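Local coordinates for calcineurin-like phosphoesterase domain-containing protein (Aquifex aeolicus, PDB 1XM7) that is of unknown function but is probably a hydrolase of the calcineurin-like metallophosphoesterase type, at residues A[4-9]-A[182-187]; A[74-77]-A[81-84]; A[87-90]-A[94-97]; A[99-104]-A[108-113]. All blocks are in the same frame, centred on the assembly; numbering follows the deposited sequence.

Overall arrangement
The four contacts sample the two beta sheets of a metallophosphoesterase-type fold. Contacts 2 and 3 are neighbours, their centres about 5 Å apart, and share the edge of one sheet: Leu-76 N lies 2.8 Å from Glu-94 O. Contact 1 sits on strand 4-7 of that same sheet, about 18 Å from contact 2 between centres. Contact 4 is the hairpin bordering the second sheet; it packs against contact 1, with Met-4 SD 3.8 Å from Ile-102 CD1, and against contact 2 through Val-77. Asp-9 and His-113 match metal-ligand positions of relatives and His-81 the histidine of the GNHD motif, so the active site probably lies where these segments end or begin.

Contact 1 of 4, residues A[4-9]-A[182-187]; sequences MYFISD and REIDKL
Ile-184 of the C-terminal helix rests on the side chains of Phe-6 and Met-4, and these are the two residue pairs within 4.5 Å. At the start of 182-187, Arg-182 turns its end away from the strand. It reaches along its own helix instead, where NH2 forms a salt bridge 3.4 Å long with Asp-185 OD1. Glu-183 stays short of the strand, its OE1 accepting the backbone N-H of Ser-180. Ile-184 is the residue that crosses the gap. Its CG1 stands anti to the carbonyl carbon (chi1 -61°) and the chain continues extended, which carries CD1 to 3.6 Å from Phe-6 CE1 and 3.9 Å from Phe-6 CZ. The methyl meets the ring obliquely, and the two side chains run at about a right angle to each other. Met-4 adds a looser touch, its CE 4.4 Å from Ile-184 CD1, while that same CE lies in plane at the edge of the Phe-6 ring. One turn on, Lys-186 N donates to Arg-182 O at 3.1 Å. Outside the two segments, Tyr-48 meets the Phe-6 ring with nearly parallel planes, and Leu-142 and Ile-144 of the second sheet touch Ile-184. All cross-segment touches are between apolar groups, only 85 Å² is buried, and the helix is therefore joined to strand 4-7 by dispersion and hydrophobic burial, not by polar pairing.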
loop_
_atom_site.group_PDB
_atom_site.type_symbol
_atom_site.label_atom_id
_atom_site.label_comp_id
_atom_site.label_asym_id
_atom_site.label_seq_id
_atom_site.Cartn_x
_atom_site.Cartn_y
_atom_site.Cartn_z
ATOM N N MET A 4 -1.625 -4.452 -12.866
ATOM C CA MET A 4 -1.708 -3.512 -11.754
ATOM C C MET A 4 -1.137 -4.199 -10.521
ATOM O O MET A 4 -1.450 -5.361 -10.261
ATOM C CB MET A 4 -3.163 -3.110 -11.467
ATOM C CG MET A 4 -3.855 -2.278 -12.545
ATOM S SD MET A 4 -5.490 -1.645 -12.001
ATOM C CE MET A 4 -6.212 -3.140 -11.368
ATOM N N TYR A 5 -0.295 -3.488 -9.775
ATOM C CA TYR A 5 0.291 -4.037 -8.557
ATOM C C TYR A 5 -0.016 -3.138 -7.380
ATOM O O TYR A 5 -0.194 -1.939 -7.553
ATOM C CB TYR A 5 1.799 -4.172 -8.694
ATOM C CG TYR A 5 2.204 -5.155 -9.748
ATOM C CD1 TYR A 5 2.447 -4.740 -11.054
ATOM C CD2 TYR A 5 2.303 -6.514 -9.450
ATOM C CE1 TYR A 5 2.781 -5.656 -12.045
ATOM C CE2 TYR A 5 2.629 -7.440 -10.427
ATOM C CZ TYR A 5 2.869 -7.007 -11.722
ATOM O OH TYR A 5 3.208 -7.916 -12.689
ATOM N N PHE A 6 -0.078 -3.717 -6.185
ATOM C CA PHE A 6 -0.373 -2.944 -4.993
ATOM C C PHE A 6 0.549 -3.346 -3.872
ATOM O O PHE A 6 0.776 -4.530 -3.628
ATOM C CB PHE A 6 -1.818 -3.146 -4.567
ATOM C CG PHE A 6 -2.776 -3.052 -5.700
ATOM C CD1 PHE A 6 -2.922 -4.119 -6.588
ATOM C CD2 PHE A 6 -3.468 -1.877 -5.942
ATOM C CE1 PHE A 6 -3.734 -4.013 -7.702
ATOM C CE2 PHE A 6 -4.289 -1.759 -7.061
ATOM C CZ PHE A 6 -4.420 -2.826 -7.941
ATOM N N ILE A 7 1.062 -2.335 -3.181
ATOM C CA ILE A 7 1.999 -2.529 -2.092
ATOM C C ILE A 7 1.845 -1.330 -1.181
ATOM O O ILE A 7 1.391 -0.274 -1.624
ATOM C CB ILE A 7 3.426 -2.553 -2.661
ATOM C CG1 ILE A 7 4.427 -3.046 -1.609
ATOM C CG2 ILE A 7 3.773 -1.160 -3.211
ATOM C CD1 ILE A 7 5.790 -3.427 -2.213
ATOM N N SER A 8 2.209 -1.478 0.084
ATOM C CA SER A 8 2.101 -0.352 0.994
ATOM C C SER A 8 2.888 -0.561 2.272
ATOM O O SER A 8 3.313 -1.672 2.575
ATOM C CB SER A 8 0.640 -0.080 1.338
ATOM O OG SER A 8 0.123 -1.147 2.094
ATOM N N ASP A 9 3.073 0.522 3.015
ATOM C CA ASP A 9 3.799 0.489 4.276
ATOM C C ASP A 9 5.215 -0.017 4.097
ATOM O O ASP A 9 5.685 -0.856 4.869
ATOM C CB ASP A 9 3.065 -0.386 5.284
ATOM C CG ASP A 9 1.629 0.018 5.442
ATOM O OD1 ASP A 9 0.778 -0.485 4.683
ATOM O OD2 ASP A 9 1.345 0.862 6.305
ATOM N N ARG A 182 -3.902 -10.233 -10.210
ATOM C CA ARG A 182 -4.319 -11.624 -10.285
ATOM C C ARG A 182 -5.103 -11.981 -9.043
ATOM O O ARG A 182 -6.220 -12.486 -9.129
ATOM C CB ARG A 182 -3.102 -12.540 -10.395
ATOM C CG ARG A 182 -2.418 -12.520 -11.759
ATOM C CD ARG A 182 -2.836 -13.705 -12.639
ATOM N NE ARG A 182 -4.241 -13.669 -13.060
ATOM C CZ ARG A 182 -5.218 -14.411 -12.535
ATOM N NH1 ARG A 182 -4.962 -15.271 -11.550
ATOM N NH2 ARG A 182 -6.459 -14.298 -13.003
ATOM N N GLU A 183 -4.508 -11.711 -7.887
ATOM C CA GLU A 183 -5.143 -12.003 -6.611
ATOM C C GLU A 183 -6.486 -11.302 -6.434
ATOM O O GLU A 183 -7.295 -11.706 -5.595
ATOM C CB GLU A 183 -4.192 -11.637 -5.478
ATOM C CG GLU A 183 -3.024 -12.593 -5.381
ATOM C CD GLU A 183 -1.767 -11.936 -4.845
ATOM O OE1 GLU A 183 -1.142 -11.144 -5.585
ATOM O OE2 GLU A 183 -1.408 -12.212 -3.679
ATOM N N ILE A 184 -6.722 -10.254 -7.221
ATOM C CA ILE A 184 -7.989 -9.525 -7.159
ATOM C C ILE A 184 -9.023 -10.395 -7.854
ATOM O O ILE A 184 -10.151 -10.539 -7.388
ATOM C CB ILE A 184 -7.925 -8.169 -7.913
ATOM C CG1 ILE A 184 -6.867 -7.261 -7.287
ATOM C CG2 ILE A 184 -9.288 -7.484 -7.875
ATOM C CD1 ILE A 184 -6.784 -5.904 -7.936
ATOM N N ASP A 185 -8.608 -10.970 -8.981
ATOM C CA ASP A 185 -9.451 -11.842 -9.789
ATOM C C ASP A 185 -9.826 -13.099 -9.024
ATOM O O ASP A 185 -10.920 -13.635 -9.195
ATOM C CB ASP A 185 -8.718 -12.217 -11.073
ATOM C CG ASP A 185 -8.430 -11.013 -11.940
ATOM O OD1 ASP A 185 -7.633 -11.131 -12.896
ATOM O OD2 ASP A 185 -9.012 -9.943 -11.665
ATOM N N LYS A 186 -8.913 -13.566 -8.180
ATOM C CA LYS A 186 -9.165 -14.757 -7.387
ATOM C C LYS A 186 -10.415 -14.526 -6.547
ATOM O O LYS A 186 -10.975 -15.459 -5.989
ATOM C CB LYS A 186 -7.969 -15.062 -6.480
ATOM C CG LYS A 186 -6.596 -14.972 -7.162
ATOM C CD LYS A 186 -6.525 -15.751 -8.474
ATOM C CE LYS A 186 -6.776 -17.246 -8.277
ATOM N NZ LYS A 186 -6.848 -17.995 -9.574
ATOM N N LEU A 187 -10.847 -13.272 -6.461
ATOM C CA LEU A 187 -12.042 -12.918 -5.701
ATOM C C LEU A 187 -13.229 -12.771 -6.655
ATOM O O LEU A 187 -14.239 -13.465 -6.515
ATOM C CB LEU A 187 -11.820 -11.606 -4.947
ATOM C CG LEU A 187 -10.624 -11.601 -3.996
ATOM C CD1 LEU A 187 -10.443 -10.216 -3.416
ATOM C CD2 LEU A 187 -10.837 -12.618 -2.893
#

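Contact 2 of 4, residues A[74-77]-A[81-84]; sequences KILV and HDKD
Leu-76 and Asp-82 approach from opposite directions, and the methyl CD1 of the leucine comes within 3.8 Å of carboxylate oxygen OD1. This is a van der Waals touch between an apolar branch and a polar atom, with no bond between them. Leu-76 CG lies anti to its backbone N (chi1 162°), which sends the isobutyl group out from strand 73-77 toward the loop. The second near approach is from the backbone: Val-77 O stands 4.3 Å from Asp-82 OD1, too far for more than loose packing of two acceptors. Only 73 Å² is buried here, in keeping with CA atoms of Val-77 and Asp-82 that remain 9.0 Å apart.

What fixes the carboxylate is a second shell of backbone N-H groups. OD1 accepts from Gly-79 and from Asp-52, and OD2 from Phe-53, so both oxygens of this buried group are satisfied and its rotation is restrained. Asp-82 thereby ties its own loop to the one containing Asp-52, whose OD2 in turn accepts the N-H of His-81. His-81 and Asp-82 belong to a GNHD sequence, a signature of calcineurin-like phosphoesterases; in relatives the asparagine of this motif binds metal and the histidine lies at the phosphate site, so His-81 probably lines the active site. Its imidazole stacks on Trp-55.

Farther along, Asp-84 takes the N-cap position of helix 85-88, and its OD2 is hydrogen-bonded to Ser-87 OG. The contact thus spans the turn by which strand 73-77, lying between strands 46-49 and 94-96, passes into that helix.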
loop_
_atom_site.group_PDB
_atom_site.type_symbol
_atom_site.label_atom_id
_atom_site.label_comp_id
_atom_site.label_asym_id
_atom_site.label_seq_id
_atom_site.Cartn_x
_atom_site.Cartn_y
_atom_site.Cartn_z
ATOM N N LYS A 74 3.656 4.930 -11.484
ATOM C CA LYS A 74 3.583 4.844 -10.029
ATOM C C LYS A 74 2.666 5.909 -9.453
ATOM O O LYS A 74 2.851 7.097 -9.697
ATOM C CB LYS A 74 4.987 4.983 -9.431
ATOM C CG LYS A 74 5.929 3.897 -9.920
ATOM C CD LYS A 74 7.374 4.131 -9.516
ATOM C CE LYS A 74 8.294 3.091 -10.160
ATOM N NZ LYS A 74 8.358 3.284 -11.631
ATOM N N ILE A 75 1.658 5.482 -8.702
ATOM C CA ILE A 75 0.748 6.439 -8.097
ATOM C C ILE A 75 0.697 6.137 -6.602
ATOM O O ILE A 75 0.848 4.985 -6.194
ATOM C CB ILE A 75 -0.674 6.374 -8.754
ATOM C CG1 ILE A 75 -1.623 5.539 -7.914
ATOM C CG2 ILE A 75 -0.595 5.779 -10.153
ATOM C CD1 ILE A 75 -2.307 6.331 -6.846
ATOM N N LEU A 76 0.508 7.175 -5.791
ATOM C CA LEU A 76 0.463 7.018 -4.337
ATOM C C LEU A 76 -0.849 7.475 -3.708
ATOM O O LEU A 76 -1.476 8.437 -4.171
ATOM C CB LEU A 76 1.615 7.803 -3.677
ATOM C CG LEU A 76 1.501 8.126 -2.170
ATOM C CD1 LEU A 76 1.722 6.865 -1.347
ATOM C CD2 LEU A 76 2.526 9.181 -1.765
ATOM N N VAL A 77 -1.257 6.759 -2.660
ATOM C CA VAL A 77 -2.438 7.101 -1.881
ATOM C C VAL A 77 -1.803 7.306 -0.513
ATOM O O VAL A 77 -1.350 6.354 0.133
ATOM C CB VAL A 77 -3.470 5.955 -1.812
ATOM C CG1 VAL A 77 -4.723 6.435 -1.078
ATOM C CG2 VAL A 77 -3.830 5.490 -3.219
ATOM N N HIS A 81 2.029 8.886 7.599
ATOM C CA HIS A 81 3.384 9.400 7.679
ATOM C C HIS A 81 3.811 10.149 6.412
ATOM O O HIS A 81 4.827 10.844 6.410
ATOM C CB HIS A 81 4.374 8.279 7.989
ATOM C CG HIS A 81 5.736 8.775 8.372
ATOM N ND1 HIS A 81 6.016 9.294 9.618
ATOM C CD2 HIS A 81 6.889 8.860 7.665
ATOM C CE1 HIS A 81 7.281 9.675 9.665
ATOM N NE2 HIS A 81 7.833 9.422 8.492
ATOM N N ASP A 82 3.037 10.013 5.340
ATOM C CA ASP A 82 3.338 10.698 4.083
ATOM C C ASP A 82 2.886 12.156 4.208
ATOM O O ASP A 82 1.711 12.459 3.971
ATOM C CB ASP A 82 2.565 10.038 2.940
ATOM C CG ASP A 82 2.893 8.573 2.780
ATOM O OD1 ASP A 82 2.000 7.815 2.361
ATOM O OD2 ASP A 82 4.042 8.178 3.056
ATOM N N LYS A 83 3.798 13.064 4.558
ATOM C CA LYS A 83 3.415 14.465 4.726
ATOM C C LYS A 83 3.805 15.463 3.635
ATOM O O LYS A 83 2.974 16.277 3.212
ATOM C CB LYS A 83 3.904 14.981 6.087
ATOM C CG LYS A 83 5.409 14.862 6.324
ATOM C CD LYS A 83 5.824 15.352 7.733
ATOM C CE LYS A 83 7.269 14.940 8.072
ATOM N NZ LYS A 83 7.685 15.301 9.468
ATOM N N ASP A 84 5.049 15.403 3.172
ATOM C CA ASP A 84 5.529 16.331 2.149
ATOM C C ASP A 84 5.189 15.898 0.724
ATOM O O ASP A 84 5.875 15.065 0.127
ATOM C CB ASP A 84 7.041 16.499 2.282
ATOM C CG ASP A 84 7.571 17.669 1.476
ATOM O OD1 ASP A 84 6.883 18.133 0.538
ATOM O OD2 ASP A 84 8.693 18.117 1.780
#

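Contact 3 of 4, residues A[87-90]-A[94-97]; sequences SLKE and EIYD
In the beta-alpha-beta unit of strand 73-77, helix 85-88 and strand 94-96, Ile-95 of the last strand packs on Leu-88 and Lys-89. The reach is made by one methyl group. Ile-95 CD1 lies 3.9 Å from Leu-88 CB and equally 3.9 Å from Lys-89 N, so it nestles at the junction of Leu-88 and Lys-89. Its CG1 is anti to the carbonyl carbon (chi1 -62°) with the chain beyond fully extended, which carries CD1 out to the 87-90 backbone. Lys-89 contributes aliphatic length: its CG is 4.2 Å from Ile-95 CD1, whereas its ammonium group takes no part. The CA atoms of Lys-89 and Ile-95 are 7.4 Å apart, room enough for a single layer of side chain between the backbones.

Strand residues flanking Ile-95 face the other way. There Tyr-96 OH donates to Glu-94 OE1 at 2.7 Å, arriving on the anti side of the carboxylate and 24° out of its plane. Glu-94 OE2 has a further partner, a salt bridge to Arg-73.

Leu-88 also touches Leu-76, Phe-53 and Phe-57, and Ile-95 touches Met-78. Helix 85-88 therefore lies over one face of the edge strand 94-96 and its neighbour 73-77, to which Glu-94 and Tyr-96 are bonded by backbone hydrogen bonds through Leu-76.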
loop_
_atom_site.group_PDB
_atom_site.type_symbol
_atom_site.label_atom_id
_atom_site.label_comp_id
_atom_site.label_asym_id
_atom_site.label_seq_id
_atom_site.Cartn_x
_atom_site.Cartn_y
_atom_site.Cartn_z
ATOM N N SER A 87 8.069 16.741 -1.961
ATOM C CA SER A 87 9.211 15.838 -1.985
ATOM C C SER A 87 8.802 14.561 -2.695
ATOM O O SER A 87 9.594 13.956 -3.420
ATOM C CB SER A 87 9.654 15.488 -0.565
ATOM O OG SER A 87 10.273 16.584 0.078
ATOM N N LEU A 88 7.551 14.166 -2.479
ATOM C CA LEU A 88 7.001 12.955 -3.068
ATOM C C LEU A 88 6.719 13.047 -4.559
ATOM O O LEU A 88 6.867 12.057 -5.281
ATOM C CB LEU A 88 5.708 12.571 -2.345
ATOM C CG LEU A 88 5.864 12.048 -0.918
ATOM C CD1 LEU A 88 4.511 12.039 -0.218
ATOM C CD2 LEU A 88 6.487 10.650 -0.943
ATOM N N LYS A 89 6.324 14.226 -5.027
ATOM C CA LYS A 89 5.978 14.378 -6.430
ATOM C C LYS A 89 6.911 13.732 -7.427
ATOM O O LYS A 89 6.469 13.311 -8.501
ATOM C CB LYS A 89 5.766 15.847 -6.781
ATOM C CG LYS A 89 4.423 16.341 -6.273
ATOM C CD LYS A 89 3.980 17.650 -6.901
ATOM C CE LYS A 89 2.600 18.070 -6.370
ATOM N NZ LYS A 89 2.009 19.245 -7.097
ATOM N N GLU A 90 8.186 13.609 -7.087
ATOM C CA GLU A 90 9.080 13.001 -8.051
ATOM C C GLU A 90 9.399 11.539 -7.860
ATOM O O GLU A 90 10.378 11.032 -8.408
ATOM C CB GLU A 90 10.364 13.792 -8.168
ATOM C CG GLU A 90 11.341 13.624 -7.072
ATOM C CD GLU A 90 12.519 14.526 -7.329
ATOM O OE1 GLU A 90 12.561 15.636 -6.740
ATOM O OE2 GLU A 90 13.381 14.137 -8.154
ATOM N N GLU A 94 1.203 10.185 -9.932
ATOM C CA GLU A 94 -0.083 10.654 -9.422
ATOM C C GLU A 94 -0.093 10.459 -7.909
ATOM O O GLU A 94 0.394 9.445 -7.399
ATOM C CB GLU A 94 -1.240 9.848 -10.036
ATOM C CG GLU A 94 -1.418 9.974 -11.563
ATOM C CD GLU A 94 -2.342 8.895 -12.163
ATOM O OE1 GLU A 94 -3.416 8.627 -11.576
ATOM O OE2 GLU A 94 -2.003 8.320 -13.229
ATOM N N ILE A 95 -0.635 11.432 -7.194
ATOM C CA ILE A 95 -0.735 11.338 -5.745
ATOM C C ILE A 95 -2.151 11.731 -5.345
ATOM O O ILE A 95 -2.658 12.782 -5.742
ATOM C CB ILE A 95 0.263 12.273 -5.039
ATOM C CG1 ILE A 95 1.691 11.863 -5.395
ATOM C CG2 ILE A 95 0.065 12.207 -3.540
ATOM C CD1 ILE A 95 2.741 12.760 -4.813
ATOM N N TYR A 96 -2.788 10.864 -4.572
ATOM C CA TYR A 96 -4.144 11.091 -4.096
ATOM C C TYR A 96 -4.034 11.173 -2.583
ATOM O O TYR A 96 -3.568 10.231 -1.943
ATOM C CB TYR A 96 -5.021 9.924 -4.538
ATOM C CG TYR A 96 -5.133 9.864 -6.036
ATOM C CD1 TYR A 96 -5.999 10.716 -6.718
ATOM C CD2 TYR A 96 -4.309 9.033 -6.782
ATOM C CE1 TYR A 96 -6.039 10.752 -8.101
ATOM C CE2 TYR A 96 -4.338 9.059 -8.175
ATOM C CZ TYR A 96 -5.207 9.927 -8.826
ATOM O OH TYR A 96 -5.237 9.982 -10.200
ATOM N N ASP A 97 -4.454 12.296 -2.008
ATOM C CA ASP A 97 -4.310 12.470 -0.574
ATOM C C ASP A 97 -5.114 11.577 0.361
ATOM O O ASP A 97 -4.805 11.519 1.551
ATOM C CB ASP A 97 -4.502 13.942 -0.188
ATOM C CG ASP A 97 -5.782 14.524 -0.715
ATOM O OD1 ASP A 97 -5.907 14.650 -1.950
ATOM O OD2 ASP A 97 -6.658 14.856 0.112
#

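Contact 4 of 4, residues A[99-104]-A[108-113]; sequences YKIIEH and RILLSH
Strands 99-104 and 108-112 run antiparallel, their directions 152° apart and their axes approaching to 4.6 Å, with hydrogen-bonded pairs at Lys-100/Leu-111 and Ile-102/Ile-109. The second pair is the straighter: Ile-102 N donates to Ile-109 O at 2.9 Å with an N-H...O angle of 169°, and Ile-109 N returns a bond to Ile-102 O. In the first pair, Leu-111 N reaches Lys-100 O at 2.8 Å.

Ile-102, Ile-109 and Leu-111 share one face of the sheet. Ile-102 CG1 sits between the backbone N and the carbonyl carbon (chi1 65°), and there it leans 3.7 Å from Ile-109 CB. Its CG2 and CD1 both touch Leu-111 CD1, the two side chains crossing at about a right angle. Ile-109 extends the apolar row with CD1, 3.8 Å from His-104 CB.

On the face of Tyr-99, Ile-101, Arg-108 and Leu-110, Leu-110 CD2 lies 3.8 Å from Tyr-99 CB and also touches Ile-101 CG1. The extended Arg-108 chain runs past Ile-101, whose CG2 lies in the guanidinium plane at its edge, 3.7 Å from NE. That NE is buried without any polar partner in the model, although NH2 forms a salt bridge to Glu-138.

Ile-184 and Ile-144 adjoin the first face, while helix 125-137 packs on Tyr-99 and Leu-110 of the second. This is a beta hairpin at the border of the second sheet, consistent with the layered alpha-beta-beta-alpha sandwich of metallophosphoesterases.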
loop_
_atom_site.group_PDB
_atom_site.type_symbol
_atom_site.label_atom_id
_atom_site.label_comp_id
_atom_site.label_asym_id
_atom_site.label_seq_id
_atom_site.Cartn_x
_atom_site.Cartn_y
_atom_site.Cartn_z
ATOM N N TYR A 99 -7.897 8.729 -1.035
ATOM C CA TYR A 99 -8.381 7.496 -1.649
ATOM C C TYR A 99 -8.373 7.622 -3.152
ATOM O O TYR A 99 -8.136 8.694 -3.695
ATOM C CB TYR A 99 -9.813 7.196 -1.223
ATOM C CG TYR A 99 -10.815 8.091 -1.913
ATOM C CD1 TYR A 99 -10.974 9.416 -1.528
ATOM C CD2 TYR A 99 -11.571 7.624 -2.986
ATOM C CE1 TYR A 99 -11.858 10.257 -2.192
ATOM C CE2 TYR A 99 -12.457 8.457 -3.663
ATOM C CZ TYR A 99 -12.594 9.771 -3.260
ATOM O OH TYR A 99 -13.459 10.601 -3.926
ATOM N N LYS A 100 -8.658 6.515 -3.820
ATOM C CA LYS A 100 -8.720 6.496 -5.271
ATOM C C LYS A 100 -9.605 5.333 -5.632
ATOM O O LYS A 100 -9.491 4.253 -5.055
ATOM C CB LYS A 100 -7.332 6.287 -5.880
ATOM C CG LYS A 100 -7.129 6.950 -7.239
ATOM C CD LYS A 100 -7.791 6.198 -8.370
ATOM C CE LYS A 100 -7.390 6.790 -9.719
ATOM N NZ LYS A 100 -7.839 8.208 -9.835
ATOM N N ILE A 101 -10.505 5.558 -6.575
ATOM C CA ILE A 101 -11.384 4.499 -7.003
ATOM C C ILE A 101 -11.044 4.078 -8.419
ATOM O O ILE A 101 -10.850 4.912 -9.308
ATOM C CB ILE A 101 -12.850 4.932 -6.915
ATOM C CG1 ILE A 101 -13.224 5.111 -5.445
ATOM C CG2 ILE A 101 -13.740 3.892 -7.559
ATOM C CD1 ILE A 101 -14.609 5.631 -5.216
ATOM N N ILE A 102 -10.934 2.770 -8.606
ATOM C CA ILE A 102 -10.631 2.217 -9.915
ATOM C C ILE A 102 -11.600 1.074 -10.183
ATOM O O ILE A 102 -12.185 0.520 -9.249
ATOM C CB ILE A 102 -9.155 1.709 -10.006
ATOM C CG1 ILE A 102 -8.919 0.535 -9.063
ATOM C CG2 ILE A 102 -8.197 2.830 -9.643
ATOM C CD1 ILE A 102 -7.530 -0.045 -9.183
ATOM N N GLU A 103 -11.781 0.747 -11.461
ATOM C CA GLU A 103 -12.681 -0.326 -11.876
ATOM C C GLU A 103 -11.854 -1.373 -12.595
ATOM O O GLU A 103 -11.090 -1.052 -13.497
ATOM C CB GLU A 103 -13.750 0.211 -12.829
ATOM C CG GLU A 103 -14.523 1.409 -12.292
ATOM C CD GLU A 103 -15.481 2.001 -13.318
ATOM O OE1 GLU A 103 -16.049 3.088 -13.050
ATOM O OE2 GLU A 103 -15.667 1.378 -14.390
ATOM N N HIS A 104 -12.001 -2.626 -12.200
ATOM C CA HIS A 104 -11.241 -3.682 -12.838
ATOM C C HIS A 104 -12.163 -4.808 -13.287
ATOM O O HIS A 104 -12.891 -5.373 -12.470
ATOM C CB HIS A 104 -10.195 -4.220 -11.864
ATOM C CG HIS A 104 -9.341 -5.314 -12.429
ATOM N ND1 HIS A 104 -9.276 -6.573 -11.866
ATOM C CD2 HIS A 104 -8.506 -5.335 -13.493
ATOM C CE1 HIS A 104 -8.437 -7.319 -12.561
ATOM N NE2 HIS A 104 -7.955 -6.592 -13.552
ATOM N N ARG A 108 -15.720 -2.708 -8.900
ATOM C CA ARG A 108 -15.244 -1.394 -8.484
ATOM C C ARG A 108 -14.346 -1.505 -7.256
ATOM O O ARG A 108 -14.736 -2.101 -6.250
ATOM C CB ARG A 108 -16.457 -0.520 -8.190
ATOM C CG ARG A 108 -16.205 0.952 -8.269
ATOM C CD ARG A 108 -17.517 1.712 -8.346
ATOM N NE ARG A 108 -17.266 3.148 -8.328
ATOM C CZ ARG A 108 -18.175 4.083 -8.588
ATOM N NH1 ARG A 108 -19.421 3.741 -8.896
ATOM N NH2 ARG A 108 -17.836 5.367 -8.526
ATOM N N ILE A 109 -13.154 -0.910 -7.337
ATOM C CA ILE A 109 -12.179 -0.984 -6.252
ATOM C C ILE A 109 -11.788 0.324 -5.553
ATOM O O ILE A 109 -11.366 1.296 -6.191
ATOM C CB ILE A 109 -10.867 -1.649 -6.738
ATOM C CG1 ILE A 109 -11.177 -2.954 -7.478
ATOM C CG2 ILE A 109 -9.957 -1.932 -5.544
ATOM C CD1 ILE A 109 -9.969 -3.588 -8.148
ATOM N N LEU A 110 -11.914 0.315 -4.227
ATOM C CA LEU A 110 -11.552 1.453 -3.397
ATOM C C LEU A 110 -10.126 1.223 -2.924
ATOM O O LEU A 110 -9.800 0.172 -2.357
ATOM C CB LEU A 110 -12.455 1.555 -2.163
ATOM C CG LEU A 110 -12.709 2.917 -1.496
ATOM C CD1 LEU A 110 -12.838 2.713 -0.005
ATOM C CD2 LEU A 110 -11.606 3.900 -1.781
ATOM N N LEU A 111 -9.285 2.219 -3.170
ATOM C CA LEU A 111 -7.893 2.186 -2.764
ATOM C C LEU A 111 -7.720 3.247 -1.693
ATOM O O LEU A 111 -7.969 4.437 -1.924
ATOM C CB LEU A 111 -6.989 2.530 -3.938
ATOM C CG LEU A 111 -7.167 1.740 -5.231
ATOM C CD1 LEU A 111 -6.216 2.305 -6.260
ATOM C CD2 LEU A 111 -6.901 0.259 -5.001
ATOM N N SER A 112 -7.301 2.811 -0.519
ATOM C CA SER A 112 -7.080 3.727 0.579
ATOM C C SER A 112 -5.966 3.160 1.452
ATOM O O SER A 112 -5.646 1.976 1.362
ATOM C CB SER A 112 -8.354 3.872 1.388
ATOM O OG SER A 112 -8.207 4.895 2.348
ATOM N N HIS A 113 -5.353 3.999 2.278
ATOM C CA HIS A 113 -4.301 3.520 3.156
ATOM C C HIS A 113 -4.932 2.893 4.386
ATOM O O HIS A 113 -4.433 1.915 4.924
ATOM C CB HIS A 113 -3.409 4.673 3.601
ATOM C CG HIS A 113 -2.460 4.306 4.699
ATOM N ND1 HIS A 113 -1.349 3.515 4.491
ATOM C CD2 HIS A 113 -2.475 4.592 6.021
ATOM C CE1 HIS A 113 -0.723 3.328 5.640
ATOM N NE2 HIS A 113 -1.385 3.971 6.584
#